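Local atomic coordinates of (S)-ureidoglycine--glyoxylate transaminase (Bacillus subtilis, PDB entry 3ISL), a protein that catalyses the pyridoxal-phosphate-dependent transfer of an amino group from (S)-ureidoglycine to glyoxylate, giving oxalurate and glycine in purine catabolism. Residues 61-67 with 206-212; 71-75 with 193-197; 57-61 with 182-186; 52-56 with 280-284. The contacts are given in a common frame with arbitrary orientation. Residues are numbered along the deposited sequence.

Interaction 1 of 4, residues 61-67 with 206-212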
# COMPACT_ATOMS: atom_id res chain seq x y z
N ASN A 61 1.67 -22.20 10.00
CA ASN A 61 1.56 -22.11 8.53
C ASN A 61 2.88 -21.62 7.91
O ASN A 61 3.45 -20.61 8.40
CB ASN A 61 0.51 -21.04 8.12
CG ASN A 61 -0.92 -21.51 8.29
OD1 ASN A 61 -1.19 -22.70 8.33
ND2 ASN A 61 -1.86 -20.54 8.39
N ARG A 62 3.32 -22.27 6.85
CA ARG A 62 4.42 -21.77 6.02
C ARG A 62 4.09 -20.39 5.49
O ARG A 62 4.98 -19.53 5.38
CB ARG A 62 4.73 -22.73 4.85
CG ARG A 62 6.16 -22.52 4.20
CD ARG A 62 6.66 -23.69 3.26
NE ARG A 62 6.81 -24.98 3.97
CZ ARG A 62 5.94 -26.00 3.92
NH1 ARG A 62 4.82 -25.90 3.18
NH2 ARG A 62 6.17 -27.11 4.61
N TRP A 63 2.82 -20.15 5.16
CA TRP A 63 2.44 -18.89 4.50
C TRP A 63 1.95 -17.83 5.55
O TRP A 63 0.82 -17.96 6.11
CB TRP A 63 1.46 -19.16 3.34
CG TRP A 63 2.00 -20.19 2.31
CD1 TRP A 63 2.78 -19.91 1.22
CD2 TRP A 63 1.90 -21.64 2.34
NE1 TRP A 63 3.15 -21.08 0.57
CE2 TRP A 63 2.64 -22.15 1.24
CE3 TRP A 63 1.27 -22.57 3.22
CZ2 TRP A 63 2.72 -23.57 0.94
CZ3 TRP A 63 1.37 -23.99 2.94
CH2 TRP A 63 2.09 -24.46 1.82
N ALA A 64 2.81 -16.85 5.85
CA ALA A 64 2.47 -15.70 6.68
C ALA A 64 3.39 -14.54 6.30
O ALA A 64 4.57 -14.62 6.53
CB ALA A 64 2.59 -16.04 8.16
N TYR A 65 2.83 -13.49 5.73
CA TYR A 65 3.61 -12.44 5.06
C TYR A 65 2.67 -11.33 4.77
O TYR A 65 1.48 -11.56 4.67
CB TYR A 65 4.32 -12.97 3.78
CG TYR A 65 3.41 -13.54 2.68
CD1 TYR A 65 3.18 -14.92 2.58
CD2 TYR A 65 2.81 -12.71 1.75
CE1 TYR A 65 2.35 -15.46 1.54
CE2 TYR A 65 1.98 -13.23 0.73
CZ TYR A 65 1.76 -14.59 0.65
OH TYR A 65 0.96 -15.04 -0.36
N PRO A 66 3.18 -10.09 4.68
CA PRO A 66 2.24 -9.00 4.42
C PRO A 66 1.98 -8.75 2.92
O PRO A 66 2.80 -9.06 2.10
CB PRO A 66 2.96 -7.76 4.99
CG PRO A 66 4.36 -8.10 4.93
CD PRO A 66 4.53 -9.60 4.99
N ILE A 67 0.85 -8.18 2.58
CA ILE A 67 0.70 -7.68 1.23
C ILE A 67 0.64 -6.14 1.34
O ILE A 67 0.29 -5.58 2.41
CB ILE A 67 -0.55 -8.30 0.43
CG1 ILE A 67 -1.84 -7.78 0.99
CG2 ILE A 67 -0.61 -9.84 0.34
CD1 ILE A 67 -2.46 -6.73 0.01
N MET A 206 -0.53 -1.66 5.30
CA MET A 206 -0.11 -3.03 4.96
C MET A 206 -1.05 -3.98 5.61
O MET A 206 -1.74 -3.59 6.58
CB MET A 206 1.35 -3.32 5.34
CG MET A 206 2.36 -3.44 4.14
SD MET A 206 3.82 -3.89 5.06
CE MET A 206 5.05 -4.45 3.89
N ALA A 207 -1.13 -5.20 5.04
CA ALA A 207 -2.09 -6.19 5.47
C ALA A 207 -1.38 -7.56 5.64
O ALA A 207 -1.14 -8.25 4.67
CB ALA A 207 -3.23 -6.27 4.47
N PRO A 208 -1.03 -7.93 6.86
CA PRO A 208 -0.45 -9.26 7.16
C PRO A 208 -1.49 -10.36 6.93
O PRO A 208 -2.63 -10.24 7.41
CB PRO A 208 -0.13 -9.22 8.67
CG PRO A 208 -0.26 -7.81 9.08
CD PRO A 208 -1.14 -7.08 8.05
N ILE A 209 -1.09 -11.40 6.24
CA ILE A 209 -1.99 -12.51 5.94
C ILE A 209 -1.34 -13.78 6.34
O ILE A 209 -0.12 -13.85 6.38
CB ILE A 209 -2.43 -12.60 4.45
CG1 ILE A 209 -1.24 -12.89 3.54
CG2 ILE A 209 -3.11 -11.32 3.99
CD1 ILE A 209 -1.65 -13.08 2.01
N THR A 210 -2.15 -14.79 6.62
CA THR A 210 -1.65 -16.11 6.77
C THR A 210 -2.66 -17.10 6.20
O THR A 210 -3.89 -16.89 6.26
CB THR A 210 -1.30 -16.45 8.28
OG1 THR A 210 -0.56 -17.66 8.37
CG2 THR A 210 -2.52 -16.53 9.15
N TYR A 211 -2.13 -18.23 5.73
CA TYR A 211 -2.98 -19.31 5.27
C TYR A 211 -2.23 -20.64 5.22
O TYR A 211 -1.01 -20.65 5.24
CB TYR A 211 -3.61 -18.96 3.93
CG TYR A 211 -2.61 -18.68 2.84
CD1 TYR A 211 -2.04 -19.71 2.07
CD2 TYR A 211 -2.26 -17.37 2.54
CE1 TYR A 211 -1.14 -19.41 1.00
CE2 TYR A 211 -1.38 -17.08 1.51
CZ TYR A 211 -0.81 -18.09 0.77
OH TYR A 211 0.04 -17.73 -0.21
N ASN A 212 -2.99 -21.74 5.19
CA ASN A 212 -2.50 -23.14 5.26
C ASN A 212 -2.39 -23.78 3.89
O ASN A 212 -2.58 -23.11 2.87
CB ASN A 212 -3.36 -24.02 6.23
CG ASN A 212 -4.86 -24.13 5.82
OD1 ASN A 212 -5.26 -23.77 4.72
ND2 ASN A 212 -5.67 -24.65 6.72
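Strand 63-67, at one edge of the chain's seven-stranded sheet, pairs antiparallel with strand 206-211. Two hydrogen-bonded pairs give the regular part of the register. Between Tyr65 and Ile209, N of Tyr65 reaches O of Ile209 and N of Ile209 reaches O of Tyr65, both at 3.0 Å; between Ile67 and Ala207, Ile67 N to Ala207 O is 2.9 Å and Ala207 N to Ile67 O 3.0 Å. Pro66 and Pro208 face each other at the non-hydrogen-bonded position between them, where an amide proton is not required of either residue for this pairing, and their CA atoms come within 3.8 Å. Nearer Asn61, O of Trp63 accepts twice, from Tyr211 N at 3.0 Å and from Thr210 OG1 at 2.7 Å. Thr210 OG1 is itself an acceptor for Asn61 ND2 at 3.2 Å, so the Thr210 hydroxyl links the Asn61 side chain to the Trp63 carbonyl. On the face bearing Tyr65, Ile209 and Tyr211, the hydroxyl of Tyr65 donates to that of Tyr211 (OH to OH, 2.8 Å), which also bonds Glu255 of helix 251-257. Trp63 CB sits over the Tyr211 ring in a CH-pi contact, 3.6 Å from its centroid. Asn212 caps the following helix through OD1 and Val215 N, while its ND2 binds Asp190. Thus main-chain pairing is supplemented by side-chain hydrogen bonds that satisfy buried polar groups on both faces of the sheet's edge.

Interaction 2 of 4, residues 71-75 with 193-197. With PLP (pyridoxal-5'-phosphate), chain C.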
# COMPACT_ATOMS: atom_id res chain seq x y z
N SER A 71 -5.73 -3.05 4.78
CA SER A 71 -6.21 -4.32 5.25
C SER A 71 -7.14 -4.98 4.23
O SER A 71 -7.08 -6.18 4.00
CB SER A 71 -6.97 -4.09 6.52
OG SER A 71 -6.25 -3.22 7.33
N ARG A 72 -8.00 -4.17 3.64
CA ARG A 72 -9.03 -4.70 2.75
C ARG A 72 -8.51 -5.06 1.35
O ARG A 72 -9.18 -5.80 0.63
CB ARG A 72 -10.26 -3.78 2.67
CG ARG A 72 -10.16 -2.64 1.72
CD ARG A 72 -11.37 -1.70 2.01
NE ARG A 72 -11.36 -1.13 3.37
CZ ARG A 72 -12.38 -0.45 3.94
NH1 ARG A 72 -13.54 -0.29 3.30
NH2 ARG A 72 -12.26 0.05 5.17
N ALA A 73 -7.31 -4.58 1.00
CA ALA A 73 -6.59 -5.11 -0.16
C ALA A 73 -6.07 -6.51 0.22
O ALA A 73 -6.00 -7.38 -0.64
CB ALA A 73 -5.43 -4.21 -0.53
N GLY A 74 -5.67 -6.69 1.48
CA GLY A 74 -5.28 -8.00 1.96
C GLY A 74 -6.45 -8.97 1.87
O GLY A 74 -6.30 -10.10 1.42
N ILE A 75 -7.61 -8.52 2.34
CA ILE A 75 -8.81 -9.34 2.28
C ILE A 75 -9.17 -9.69 0.82
O ILE A 75 -9.47 -10.84 0.51
CB ILE A 75 -9.97 -8.62 2.93
CG1 ILE A 75 -9.69 -8.39 4.44
CG2 ILE A 75 -11.29 -9.41 2.61
CD1 ILE A 75 -10.82 -7.55 5.17
N ILE A 193 -6.64 -12.55 7.75
CA ILE A 193 -6.00 -11.36 7.29
C ILE A 193 -6.06 -10.39 8.42
O ILE A 193 -7.12 -10.16 9.03
CB ILE A 193 -6.77 -10.73 6.08
CG1 ILE A 193 -6.96 -11.73 4.92
CG2 ILE A 193 -6.13 -9.37 5.70
CD1 ILE A 193 -8.44 -12.42 4.82
N GLY A 194 -4.92 -9.78 8.68
CA GLY A 194 -4.86 -8.70 9.69
C GLY A 194 -4.75 -7.34 9.07
O GLY A 194 -4.67 -7.20 7.83
N GLY A 195 -4.74 -6.31 9.91
CA GLY A 195 -4.33 -4.96 9.49
C GLY A 195 -3.35 -4.39 10.47
O GLY A 195 -3.11 -4.95 11.55
N THR A 196 -2.72 -3.29 10.12
CA THR A 196 -1.63 -2.77 10.95
C THR A 196 -2.02 -1.63 11.89
O THR A 196 -1.40 -1.48 12.95
CB THR A 196 -0.50 -2.24 10.03
OG1 THR A 196 -1.09 -1.56 8.90
CG2 THR A 196 0.31 -3.39 9.47
N GLN A 197 -3.01 -0.81 11.52
CA GLN A 197 -3.21 0.49 12.14
C GLN A 197 -4.16 0.41 13.33
O GLN A 197 -4.57 1.48 13.87
CB GLN A 197 -3.73 1.52 11.12
CG GLN A 197 -5.29 1.26 10.71
CD GLN A 197 -5.47 0.31 9.51
OE1 GLN A 197 -4.53 -0.39 9.12
NE2 GLN A 197 -6.66 0.31 8.91
N1 PLP C . -12.09 -4.95 8.31
C2 PLP C . -12.45 -4.59 9.69
C2A PLP C . -13.06 -5.45 10.62
C3 PLP C . -12.20 -3.31 10.21
O3 PLP C . -12.53 -2.98 11.50
C4 PLP C . -11.59 -2.32 9.47
C4A PLP C . -11.32 -0.91 10.12
C5 PLP C . -11.22 -2.62 8.16
C6 PLP C . -11.47 -3.89 7.56
C5A PLP C . -10.62 -1.50 7.38
O4P PLP C . -9.43 -1.88 6.86
P PLP C . -8.72 -0.69 6.10
O1P PLP C . -9.43 0.65 6.32
O2P PLP C . -8.72 -1.30 4.55
O3P PLP C . -7.11 -0.63 6.57
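This is a buried, mainly apolar contact beside the cofactor phosphate, where the first turn of helix 71-82 meets the end of strand 191-193 and the loop that follows it in the fold-type I architecture of this class-V aminotransferase. No hydrogen bond joins the two segments directly. Ile193 points toward the helix, and its CG2 lies 3.7 Å from Ser71 O, 3.9 Å from Gly74 C and 3.9 Å from Ile75 CG1. Glycines permit the approach: a CB on Gly74 would crowd Ile193 CG2, and one on Gly195 would clash with Ser71 OG, which rests 3.4 Å from Gly195 CA. What does unite the segments is pyridoxal phosphate. O3P accepts from Ser71 OG at 2.8 Å and from Gln197 NE2 at 2.6 Å, with a weak bond from Ser71 N at 3.3 Å. O2P takes Arg72 N at 3.1 Å and Arg72 NE at 2.9 Å, and Arg72 NH2 reaches O1P at 3.1 Å. Thr70 and Thr147 of the same chain, and Thr267 of the second subunit, also hydrogen-bond the cofactor, placing the site at the dimer interface. Backbone amides at the helix N-terminus facing a phosphate form a familiar anion-binding arrangement of this fold. Lys198, which carries the cofactor as an internal aldimine but is unattached here, directly follows Gln197. The chemistry implies a phosphate held by neutral donors and one guanidinium, its negative charge met by Arg72 and the helix N-terminus.

Interaction 3 of 4, residues 57-61 with 182-186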
# COMPACT_ATOMS: atom_id res chain seq x y z
N PHE A 57 -0.13 -14.78 14.70
CA PHE A 57 -1.39 -15.45 14.32
C PHE A 57 -1.65 -16.77 15.03
O PHE A 57 -2.72 -17.38 14.82
CB PHE A 57 -1.48 -15.69 12.80
CG PHE A 57 -1.86 -14.46 11.99
CD1 PHE A 57 -3.19 -13.97 11.99
CD2 PHE A 57 -0.91 -13.87 11.15
CE1 PHE A 57 -3.55 -12.86 11.21
CE2 PHE A 57 -1.25 -12.75 10.35
CZ PHE A 57 -2.55 -12.27 10.35
N GLN A 58 -0.69 -17.20 15.85
CA GLN A 58 -0.69 -18.49 16.55
C GLN A 58 -0.87 -19.59 15.57
O GLN A 58 -1.86 -20.38 15.66
CB GLN A 58 -1.71 -18.53 17.73
CG GLN A 58 -1.48 -17.34 18.71
CD GLN A 58 -2.36 -17.38 19.99
OE1 GLN A 58 -2.94 -16.37 20.41
NE2 GLN A 58 -2.45 -18.55 20.61
N THR A 59 0.11 -19.66 14.61
CA THR A 59 0.05 -20.68 13.57
C THR A 59 1.41 -21.23 13.17
O THR A 59 2.45 -20.57 13.30
CB THR A 59 -0.64 -20.14 12.30
OG1 THR A 59 -0.81 -21.20 11.39
CG2 THR A 59 0.21 -19.02 11.59
N LYS A 60 1.39 -22.46 12.66
CA LYS A 60 2.58 -23.06 12.09
C LYS A 60 2.66 -22.87 10.58
O LYS A 60 3.60 -23.40 9.94
CB LYS A 60 2.62 -24.57 12.42
CG LYS A 60 2.70 -24.81 13.92
CD LYS A 60 3.91 -24.10 14.57
CE LYS A 60 3.89 -24.34 16.11
NZ LYS A 60 4.25 -23.10 16.87
N ASN A 61 1.67 -22.20 10.00
CA ASN A 61 1.56 -22.11 8.53
C ASN A 61 2.88 -21.62 7.91
O ASN A 61 3.45 -20.61 8.40
CB ASN A 61 0.51 -21.04 8.12
CG ASN A 61 -0.92 -21.51 8.29
OD1 ASN A 61 -1.19 -22.70 8.33
ND2 ASN A 61 -1.86 -20.54 8.39
N VAL A 182 -6.43 -14.31 18.80
CA VAL A 182 -6.74 -14.99 17.54
C VAL A 182 -5.94 -16.27 17.40
O VAL A 182 -4.74 -16.26 17.54
CB VAL A 182 -6.94 -14.08 16.26
CG1 VAL A 182 -6.81 -12.62 16.48
CG2 VAL A 182 -6.47 -14.65 14.89
N LYS A 183 -6.60 -17.39 17.20
CA LYS A 183 -5.83 -18.61 17.26
C LYS A 183 -6.10 -19.34 15.96
O LYS A 183 -7.07 -20.09 15.86
CB LYS A 183 -6.23 -19.43 18.53
CG LYS A 183 -6.11 -18.67 19.87
CD LYS A 183 -6.77 -19.58 21.01
CE LYS A 183 -5.95 -19.60 22.33
NZ LYS A 183 -6.64 -20.57 23.42
N VAL A 184 -5.30 -19.08 14.93
CA VAL A 184 -5.65 -19.68 13.68
C VAL A 184 -5.56 -21.19 13.59
O VAL A 184 -6.45 -21.80 12.97
CB VAL A 184 -5.19 -18.94 12.34
CG1 VAL A 184 -5.09 -17.37 12.41
CG2 VAL A 184 -4.13 -19.69 11.54
N ASP A 185 -4.52 -21.82 14.15
CA ASP A 185 -4.50 -23.29 14.16
C ASP A 185 -5.60 -23.89 15.00
O ASP A 185 -6.37 -24.75 14.51
CB ASP A 185 -3.13 -23.88 14.54
CG ASP A 185 -2.10 -23.62 13.44
OD1 ASP A 185 -2.49 -23.02 12.42
OD2 ASP A 185 -0.93 -23.96 13.58
N GLU A 186 -5.71 -23.41 16.23
CA GLU A 186 -6.70 -23.96 17.15
C GLU A 186 -8.14 -23.82 16.64
O GLU A 186 -8.97 -24.67 16.92
CB GLU A 186 -6.60 -23.32 18.53
CG GLU A 186 -5.77 -24.15 19.43
CD GLU A 186 -5.75 -23.65 20.90
OE1 GLU A 186 -4.61 -23.34 21.37
OE2 GLU A 186 -6.85 -23.55 21.53
O HOH W 1 -3.86 -21.53 17.28
O HOH W 2 -3.16 -23.96 10.07
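Asp185 makes the strongest bonds, its carboxylate receiving Thr59 OG1 at OD1 (2.7 Å) and the backbone amide Lys60 N at OD2 (2.9 Å). The same Thr59 OG1 accepts from Asn61 N at 3.0 Å, closing an ST turn, so one hydroxyl both shapes its own loop and ties it to the other segment. Between backbones, Val184 N donates to Phe57 O at 3.1 Å, and Asp185 N makes a weak bond of 3.4 Å to Gln58 O. Water 1 bridges Gln58 O and Glu186 N, at 2.8 Å from each. These carbonyls are available because helix 40-56 has just ended in a Schellman motif, with Gln58 at positive phi; the turn leads on to strand 63-68, and residues 182-186 lie on the connection between strands 168-172 and 191-193. Farther in, Phe57 CD1 packs 3.9 Å from Val184 CG1 and Thr59 CB lies 3.6 Å from Val184 CG2. The Phe57 ring also covers Pro208 and Thr210 of strand 206-211, whereas the side chain of Gln58 touches Leu288 and Phe292.

Interaction 4 of 4, residues 52-56 with 280-284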
# COMPACT_ATOMS: atom_id res chain seq x y z
N MET A 52 7.70 -14.00 12.73
CA MET A 52 7.01 -13.29 13.80
C MET A 52 5.51 -13.30 13.53
O MET A 52 4.69 -13.36 14.47
CB MET A 52 7.55 -11.83 13.93
CG MET A 52 8.88 -11.78 14.72
SD MET A 52 9.40 -10.07 15.16
CE MET A 52 9.45 -9.24 13.59
N LEU A 53 5.15 -13.21 12.25
CA LEU A 53 3.71 -13.27 11.87
C LEU A 53 3.14 -14.67 12.19
O LEU A 53 2.01 -14.78 12.62
CB LEU A 53 3.44 -12.93 10.40
CG LEU A 53 3.77 -11.46 10.06
CD1 LEU A 53 3.47 -11.23 8.57
CD2 LEU A 53 2.96 -10.49 10.93
N ARG A 54 3.95 -15.72 12.04
CA ARG A 54 3.49 -17.07 12.49
C ARG A 54 3.08 -17.04 13.96
O ARG A 54 2.00 -17.52 14.30
CB ARG A 54 4.56 -18.13 12.22
CG ARG A 54 4.93 -18.26 10.71
CD ARG A 54 5.90 -19.45 10.41
NE ARG A 54 6.07 -19.44 8.98
CZ ARG A 54 7.14 -18.96 8.36
NH1 ARG A 54 8.17 -18.51 9.04
NH2 ARG A 54 7.18 -18.92 7.04
N GLU A 55 3.89 -16.39 14.81
CA GLU A 55 3.60 -16.31 16.24
C GLU A 55 2.40 -15.44 16.55
O GLU A 55 1.58 -15.83 17.39
CB GLU A 55 4.78 -15.76 17.08
CG GLU A 55 5.92 -16.68 17.20
CD GLU A 55 6.97 -16.11 18.14
OE1 GLU A 55 8.10 -16.00 17.65
OE2 GLU A 55 6.68 -15.74 19.33
N LEU A 56 2.30 -14.31 15.85
CA LEU A 56 1.27 -13.34 16.07
C LEU A 56 -0.04 -14.02 15.79
O LEU A 56 -0.94 -13.82 16.54
CB LEU A 56 1.39 -12.20 15.06
CG LEU A 56 0.75 -10.83 15.28
CD1 LEU A 56 0.19 -10.17 14.01
CD2 LEU A 56 -0.11 -10.64 16.44
N VAL A 280 5.38 -5.72 15.13
CA VAL A 280 5.20 -7.09 15.59
C VAL A 280 6.28 -7.46 16.61
O VAL A 280 6.02 -8.16 17.60
CB VAL A 280 5.22 -8.08 14.42
CG1 VAL A 280 4.73 -9.38 14.91
CG2 VAL A 280 4.23 -7.55 13.37
N ARG A 281 7.49 -6.97 16.44
CA ARG A 281 8.46 -7.34 17.50
C ARG A 281 7.97 -6.84 18.88
O ARG A 281 8.18 -7.51 19.87
CB ARG A 281 9.87 -6.80 17.20
CG ARG A 281 10.84 -6.81 18.36
CD ARG A 281 12.17 -6.27 17.96
NE ARG A 281 12.20 -4.83 17.71
CZ ARG A 281 12.37 -3.89 18.64
NH1 ARG A 281 12.43 -4.18 19.95
NH2 ARG A 281 12.43 -2.63 18.25
N LEU A 282 7.37 -5.64 18.94
CA LEU A 282 6.90 -5.08 20.20
C LEU A 282 5.75 -5.84 20.77
O LEU A 282 5.67 -6.00 22.02
CB LEU A 282 6.51 -3.60 20.11
CG LEU A 282 7.65 -2.66 19.71
CD1 LEU A 282 7.22 -1.18 19.83
CD2 LEU A 282 8.95 -2.89 20.45
N VAL A 283 4.87 -6.33 19.90
CA VAL A 283 3.82 -7.19 20.46
C VAL A 283 4.36 -8.45 21.11
O VAL A 283 3.94 -8.83 22.17
CB VAL A 283 2.54 -7.39 19.58
CG1 VAL A 283 2.43 -6.49 18.41
CG2 VAL A 283 1.89 -8.86 19.55
N LEU A 284 5.30 -9.06 20.46
CA LEU A 284 5.88 -10.29 20.96
C LEU A 284 6.74 -10.05 22.20
O LEU A 284 6.90 -10.95 22.97
CB LEU A 284 6.70 -10.94 19.82
CG LEU A 284 6.03 -12.01 18.95
CD1 LEU A 284 4.46 -12.37 19.08
CD2 LEU A 284 6.46 -11.97 17.55
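Two helices of this class-V aminotransferase, which has the fold-type I architecture, 40-56 and 270-286, pack here through apolar side chains, their local axes 10.0 Å apart and inclined at 49°. No hydrogen bond crosses between them. Met52 and Leu284 bury the most surface. With chi1 m and chi2 t, Met52 extends toward the other helix; chi3 then turns m at the thioether, which rests against Arg281, Met52 SD being 3.7 Å from Arg281 CA. Its CB meets Val280 CG1 at 3.9 Å. Val280, in the t rotamer, spreads its two methyls between neighbours: CG1 faces Met52 and is 4.3 Å from Leu56 CG, while CG2 meets Leu53 CD2 at 4.0 Å. Leu53 starts from a CA-to-CB bond directed away, yet its m, t conformation brings the end of the chain back within range, and it also rests on Ala64 and Pro66 of strand 63-68. Leu56 (chi1 t, chi2 between wells) instead presents CD2 to Val283 CG2 at 4.1 Å, with Leu200 touching both residues. Arg281 sends its guanidinium away from the contact into salt bridges with Glu278 and Glu285. Exposed Glu55 lies at the margin, its OE2 3.8 Å from Leu284 CG. The chi angles of Leu284 also fall between wells, and in this conformation its CD2 stands 3.7 Å from Met52 CG.

In the fold
Along the chain the first segments run in the order 4, 3, 1, 2, through helix 40-56, its closing turn, strand 63-68 and helix 71-82. Interactions 1, 2 and 3 are all nested within the long loop closed by interaction 4, and interaction 3 crosses both 1 and 2. Interactions 1, 3 and 4 have centres about 11 to 12 Å apart on the same side of the chain's centre; Arg54 of helix 40-56 joins them by binding the carbonyls of Asn61 and Arg62. Interaction 2 lies about 10 Å from interaction 1, centre to centre, and continues it where Pro208 O meets Gly194 N. The edge of the sheet thus leads directly into the cofactor site.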